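Local coordinates for protein importin-95 (Chaetomium thermophilum, PDB 4XRI) that acts as an importin-beta nuclear transport receptor, built of HEAT repeats, that carries protein cargo into the nucleus and probably binds a small GTPase, at residues 489-494 with 499-504; 539-544 with 594-599. The protein carries 2 engineered substitutions. One frame throughout, in Å; residues are numbered along the deposited sequence.

Interaction 1 (489-494 with 499-504). With SO4 (sulfate ion), chain B.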
loop_
_atom_site.group_PDB
_atom_site.type_symbol
_atom_site.label_atom_id
_atom_site.label_comp_id
_atom_site.label_asym_id
_atom_site.label_seq_id
_atom_site.Cartn_x
_atom_site.Cartn_y
_atom_site.Cartn_z
ATOM N N GLU A 489 -16.208 -5.268 16.992
ATOM C CA GLU A 489 -15.330 -6.362 16.591
ATOM C C GLU A 489 -14.832 -7.167 17.789
ATOM O O GLU A 489 -14.718 -8.391 17.719
ATOM C CB GLU A 489 -14.134 -5.826 15.800
ATOM C CG GLU A 489 -14.473 -5.344 14.400
ATOM C CD GLU A 489 -13.308 -4.638 13.731
ATOM O OE1 GLU A 489 -12.215 -4.587 14.335
ATOM O OE2 GLU A 489 -13.487 -4.129 12.603
ATOM N N ARG A 490 -14.536 -6.474 18.884
ATOM C CA ARG A 490 -13.922 -7.102 20.050
ATOM C C ARG A 490 -14.931 -7.747 21.000
ATOM O O ARG A 490 -14.589 -8.666 21.743
ATOM C CB ARG A 490 -13.086 -6.075 20.817
ATOM C CG ARG A 490 -11.926 -5.498 20.024
ATOM C CD ARG A 490 -10.909 -6.563 19.666
ATOM N NE ARG A 490 -10.009 -6.114 18.608
ATOM C CZ ARG A 490 -8.957 -6.804 18.180
ATOM N NH1 ARG A 490 -8.666 -7.977 18.728
ATOM N NH2 ARG A 490 -8.195 -6.320 17.208
ATOM N N PHE A 491 -16.168 -7.261 20.988
ATOM C CA PHE A 491 -17.207 -7.812 21.856
ATOM C C PHE A 491 -18.255 -8.568 21.049
ATOM O O PHE A 491 -19.457 -8.428 21.280
ATOM C CB PHE A 491 -17.871 -6.703 22.673
ATOM C CG PHE A 491 -16.949 -6.037 23.656
ATOM C CD1 PHE A 491 -16.881 -6.472 24.968
ATOM C CD2 PHE A 491 -16.150 -4.974 23.267
ATOM C CE1 PHE A 491 -16.035 -5.862 25.874
ATOM C CE2 PHE A 491 -15.302 -4.358 24.167
ATOM C CZ PHE A 491 -15.244 -4.803 25.474
ATOM N N ALA A 492 -17.787 -9.380 20.108
ATOM C CA ALA A 492 -18.667 -10.072 19.173
ATOM C C ALA A 492 -19.216 -11.376 19.744
ATOM O O ALA A 492 -20.254 -11.868 19.300
ATOM C CB ALA A 492 -17.930 -10.343 17.871
ATOM N N GLY A 493 -18.518 -11.933 20.727
ATOM C CA GLY A 493 -18.927 -13.189 21.324
ATOM C C GLY A 493 -18.471 -14.379 20.503
ATOM O O GLY A 493 -17.723 -14.230 19.536
ATOM N N GLU A 494 -18.927 -15.566 20.885
ATOM C CA GLU A 494 -18.509 -16.796 20.225
ATOM C C GLU A 494 -19.424 -17.143 19.057
ATOM O O GLU A 494 -20.580 -16.728 19.027
ATOM C CB GLU A 494 -18.478 -17.950 21.231
ATOM C CG GLU A 494 -17.724 -17.632 22.512
ATOM C CD GLU A 494 -16.257 -17.326 22.272
ATOM O OE1 GLU A 494 -15.666 -16.579 23.081
ATOM O OE2 GLU A 494 -15.692 -17.835 21.279
ATOM N N GLN A 499 -26.010 -14.538 22.622
ATOM C CA GLN A 499 -25.760 -13.166 23.054
ATOM C C GLN A 499 -24.272 -12.830 23.154
ATOM O O GLN A 499 -23.433 -13.709 23.345
ATOM C CB GLN A 499 -26.431 -12.906 24.406
ATOM C CG GLN A 499 -27.948 -12.940 24.366
ATOM C CD GLN A 499 -28.580 -12.608 25.702
ATOM O OE1 GLN A 499 -29.455 -11.745 25.788
ATOM N NE2 GLN A 499 -28.144 -13.295 26.752
ATOM N N ASN A 500 -23.963 -11.545 23.011
ATOM C CA ASN A 500 -22.635 -11.020 23.303
ATOM C C ASN A 500 -22.819 -9.746 24.134
ATOM O O ASN A 500 -23.952 -9.299 24.299
ATOM C CB ASN A 500 -21.841 -10.782 22.004
ATOM C CG ASN A 500 -22.483 -9.756 21.080
ATOM O OD1 ASN A 500 -23.001 -8.726 21.516
ATOM N ND2 ASN A 500 -22.431 -10.032 19.781
ATOM N N PRO A 501 -21.728 -9.169 24.679
ATOM C CA PRO A 501 -21.920 -7.993 25.543
ATOM C C PRO A 501 -22.709 -6.832 24.927
ATOM O O PRO A 501 -23.366 -6.096 25.664
ATOM C CB PRO A 501 -20.485 -7.550 25.839
ATOM C CG PRO A 501 -19.698 -8.798 25.779
ATOM C CD PRO A 501 -20.324 -9.623 24.691
ATOM N N LEU A 502 -22.658 -6.675 23.608
ATOM C CA LEU A 502 -23.310 -5.540 22.957
ATOM C C LEU A 502 -24.787 -5.780 22.659
ATOM O O LEU A 502 -25.510 -4.851 22.304
ATOM C CB LEU A 502 -22.587 -5.187 21.657
ATOM C CG LEU A 502 -21.434 -4.193 21.772
ATOM C CD1 LEU A 502 -20.936 -3.801 20.390
ATOM C CD2 LEU A 502 -21.868 -2.964 22.557
ATOM N N THR A 503 -25.228 -7.026 22.803
ATOM C CA THR A 503 -26.598 -7.412 22.466
ATOM C C THR A 503 -27.678 -6.586 23.182
ATOM O O THR A 503 -28.639 -6.149 22.545
ATOM C CB THR A 503 -26.848 -8.903 22.772
ATOM O OG1 THR A 503 -25.834 -9.699 22.151
ATOM C CG2 THR A 503 -28.214 -9.331 22.253
ATOM N N PRO A 504 -27.541 -6.367 24.507
ATOM C CA PRO A 504 -28.574 -5.523 25.118
ATOM C C PRO A 504 -28.485 -4.059 24.683
ATOM O O PRO A 504 -29.379 -3.275 25.003
ATOM C CB PRO A 504 -28.297 -5.663 26.620
ATOM C CG PRO A 504 -26.858 -6.006 26.707
ATOM C CD PRO A 504 -26.595 -6.878 25.518
HETATM S S SO4 B . -24.957 -18.078 24.957
HETATM O O1 SO4 B . -24.754 -19.106 23.940
HETATM O O2 SO4 B . -26.265 -18.261 25.578
HETATM O O3 SO4 B . -23.915 -18.183 25.974
HETATM O O4 SO4 B . -24.896 -16.757 24.338
#
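N500 reaches back to the 489-494 segment with its amide. ND2 donates to A492 O at 2.9 Å. The bond is bent, with an N-H...O angle of 144°, and the donor sits above the carbonyl plane of A492. Beside it, N500 CG lies 3.3 Å from F491 O, so the amide rests against two successive carbonyls. The apolar half of the contact is F491 against P501. CD1 at the ring edge meets P501 CG at 3.7 Å, and the two side chains cross at about a right angle. F491 CB also faces L502 CG. L459 of helix 455-472 touches F491, P501 and L502. G493 N lies 3.7 Å from N500 CB, backbone against side chain.

With CG between the backbone N and the carbonyl carbon (chi1 62°), N500 OD1 can accept a weak bond from L502 N. In return, N500 N donates almost straight to T503 OG1, at 2.8 Å and 176°. With the side chain cut back to an alanine here, A492 O would probably lose this donor and L502 N its weak capping bond. Q499 N donates a hydrogen bond to O4 of a sulfate, probably from the crystallisation liquor, at 3.0 Å. N500 and T503 form a capping box at the turn that leads into helix 503-516, part of a helix-loop-helix join within this HEAT-repeat solenoid.

Interaction 2 (539-544 with 594-599)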
loop_
_atom_site.group_PDB
_atom_site.type_symbol
_atom_site.label_atom_id
_atom_site.label_comp_id
_atom_site.label_asym_id
_atom_site.label_seq_id
_atom_site.Cartn_x
_atom_site.Cartn_y
_atom_site.Cartn_z
ATOM N N GLN A 539 -22.489 -7.476 11.325
ATOM C CA GLN A 539 -21.581 -8.602 11.119
ATOM C C GLN A 539 -21.332 -9.381 12.409
ATOM O O GLN A 539 -21.278 -10.610 12.401
ATOM C CB GLN A 539 -20.241 -8.119 10.548
ATOM C CG GLN A 539 -20.315 -7.534 9.149
ATOM C CD GLN A 539 -18.971 -7.018 8.669
ATOM O OE1 GLN A 539 -17.932 -7.320 9.256
ATOM N NE2 GLN A 539 -18.985 -6.228 7.601
ATOM N N ASN A 540 -21.194 -8.654 13.513
ATOM C CA ASN A 540 -20.840 -9.249 14.793
ATOM C C ASN A 540 -22.030 -9.446 15.728
ATOM O O ASN A 540 -21.856 -9.669 16.929
ATOM C CB ASN A 540 -19.791 -8.385 15.491
ATOM C CG ASN A 540 -18.502 -8.280 14.703
ATOM O OD1 ASN A 540 -17.627 -9.136 14.811
ATOM N ND2 ASN A 540 -18.379 -7.226 13.902
ATOM N N ALA A 541 -23.238 -9.365 15.181
ATOM C CA ALA A 541 -24.445 -9.484 15.988
ATOM C C ALA A 541 -24.688 -10.929 16.409
ATOM O O ALA A 541 -24.346 -11.862 15.684
ATOM C CB ALA A 541 -25.644 -8.945 15.223
ATOM N N ALA A 542 -25.281 -11.107 17.585
ATOM C CA ALA A 542 -25.610 -12.440 18.076
ATOM C C ALA A 542 -27.034 -12.822 17.678
ATOM O O ALA A 542 -27.798 -11.984 17.192
ATOM C CB ALA A 542 -25.438 -12.509 19.575
ATOM N N ASN A 543 -27.381 -14.088 17.893
ATOM C CA ASN A 543 -28.639 -14.647 17.406
ATOM C C ASN A 543 -29.893 -14.001 17.986
ATOM O O ASN A 543 -30.932 -13.954 17.329
ATOM C CB ASN A 543 -28.673 -16.146 17.684
ATOM C CG ASN A 543 -27.609 -16.902 16.919
ATOM O OD1 ASN A 543 -27.232 -16.514 15.812
ATOM N ND2 ASN A 543 -27.112 -17.986 17.506
ATOM N N ASP A 544 -29.795 -13.495 19.210
ATOM C CA ASP A 544 -30.917 -12.800 19.833
ATOM C C ASP A 544 -31.302 -11.544 19.053
ATOM O O ASP A 544 -32.412 -11.027 19.200
ATOM C CB ASP A 544 -30.586 -12.430 21.281
ATOM C CG ASP A 544 -30.761 -13.596 22.241
ATOM O OD1 ASP A 544 -30.979 -13.344 23.444
ATOM O OD2 ASP A 544 -30.679 -14.760 21.793
ATOM N N VAL A 594 -27.579 -9.573 4.890
ATOM C CA VAL A 594 -27.776 -10.777 4.092
ATOM C C VAL A 594 -26.901 -11.916 4.606
ATOM O O VAL A 594 -27.391 -13.017 4.871
ATOM C CB VAL A 594 -27.469 -10.537 2.599
ATOM C CG1 VAL A 594 -27.484 -11.856 1.840
ATOM C CG2 VAL A 594 -28.476 -9.560 1.991
ATOM N N GLN A 595 -25.606 -11.639 4.747
ATOM C CA GLN A 595 -24.656 -12.624 5.263
ATOM C C GLN A 595 -25.020 -13.083 6.671
ATOM O O GLN A 595 -24.944 -14.273 6.984
ATOM C CB GLN A 595 -23.230 -12.062 5.267
ATOM C CG GLN A 595 -22.623 -11.876 3.889
ATOM C CD GLN A 595 -21.144 -11.535 3.944
ATOM O OE1 GLN A 595 -20.682 -10.614 3.267
ATOM N NE2 GLN A 595 -20.392 -12.282 4.746
ATOM N N ARG A 596 -25.424 -12.134 7.509
ATOM C CA ARG A 596 -25.740 -12.431 8.898
ATOM C C ARG A 596 -27.011 -13.272 9.023
ATOM O O ARG A 596 -27.103 -14.148 9.880
ATOM C CB ARG A 596 -25.894 -11.142 9.704
ATOM C CG ARG A 596 -25.993 -11.380 11.199
ATOM C CD ARG A 596 -24.786 -12.151 11.707
ATOM N NE ARG A 596 -24.968 -12.606 13.084
ATOM C CZ ARG A 596 -25.469 -13.790 13.424
ATOM N NH1 ARG A 596 -25.841 -14.650 12.486
ATOM N NH2 ARG A 596 -25.598 -14.116 14.706
ATOM N N LEU A 597 -27.995 -13.001 8.172
ATOM C CA LEU A 597 -29.269 -13.707 8.243
ATOM C C LEU A 597 -29.184 -15.061 7.545
ATOM O O LEU A 597 -29.899 -15.995 7.912
ATOM C CB LEU A 597 -30.386 -12.863 7.625
ATOM C CG LEU A 597 -30.901 -11.703 8.479
ATOM C CD1 LEU A 597 -31.879 -10.838 7.697
ATOM C CD2 LEU A 597 -31.553 -12.218 9.758
ATOM N N ASP A 598 -28.297 -15.160 6.554
ATOM C CA ASP A 598 -28.151 -16.364 5.737
ATOM C C ASP A 598 -29.494 -16.775 5.136
ATOM O O ASP A 598 -30.152 -15.969 4.483
ATOM C CB ASP A 598 -27.555 -17.512 6.557
ATOM C CG ASP A 598 -26.943 -18.595 5.686
ATOM O OD1 ASP A 598 -26.520 -18.280 4.556
ATOM O OD2 ASP A 598 -26.892 -19.761 6.128
ATOM N N LYS A 599 -29.896 -18.023 5.371
ATOM C CA LYS A 599 -31.116 -18.583 4.789
ATOM C C LYS A 599 -32.370 -17.773 5.109
ATOM O O LYS A 599 -33.333 -17.772 4.342
ATOM C CB LYS A 599 -31.310 -20.022 5.271
ATOM C CG LYS A 599 -30.246 -20.991 4.793
ATOM C CD LYS A 599 -30.468 -21.380 3.345
ATOM C CE LYS A 599 -29.398 -22.343 2.873
ATOM N NZ LYS A 599 -29.303 -23.532 3.764
HETATM O O HOH W 1 -26.869 -17.433 12.853
#
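R596 extends from the last turn of helix 573-597 and grips the loop after helix 524-539. Two of its nitrogens share one acceptor. NE and NH2 each lie 2.8 Å from A541 O, which sits in the guanidinium plane. Both reach that oxygen from the same face of the carbonyl plane, and both bonds are bent. NH2 has a second acceptor, N543 OD1 at 3.1 Å, and this bond is straighter, at 162°. The N543 amide plane stands steeply to the guanidinium plane, at 65°. NH1 is served by a water 3.0 Å away, which in turn donates to N543 OD1, so the amide oxygen is reached both directly and through water. The R596 chain leaves with CG anti to the backbone N (chi1 -170°) and bends at chi2, which brings CD to 3.9 Å from Q539 O. L546 of helix 546-567 touches the R596 side chain.

All three guanidinium nitrogens thus have acceptors, and all of these are neutral. The positive charge meets carbonyl, amide and water oxygens here, with no carboxylate among the bonds described. This implies charge-assisted hydrogen bonding from a probably positive arginine to neutral oxygens, joining the loop to the helix end, and not a salt bridge.

How the interactions relate
From the N terminus, helix 477-490 runs into interaction 1. This closes a short loop of four intervening residues and leads into helix 503-516. The chain then passes through helix 524-539 to the loop 539-544, where interaction 2 opens. It closes after helices 546-567 and 573-597, across 49 residues. The two contacts follow in series and neither nests in nor crosses the other. Their centres are about 12 Å apart, and they touch in space: N500 ND2 lies 2.9 Å from N540 O, and Q499 packs on A542 and D544. The loop 539-544 therefore lies between the 489-504 turn and the end of helix 573-597, tying every second inter-helix turn along one edge of the solenoid.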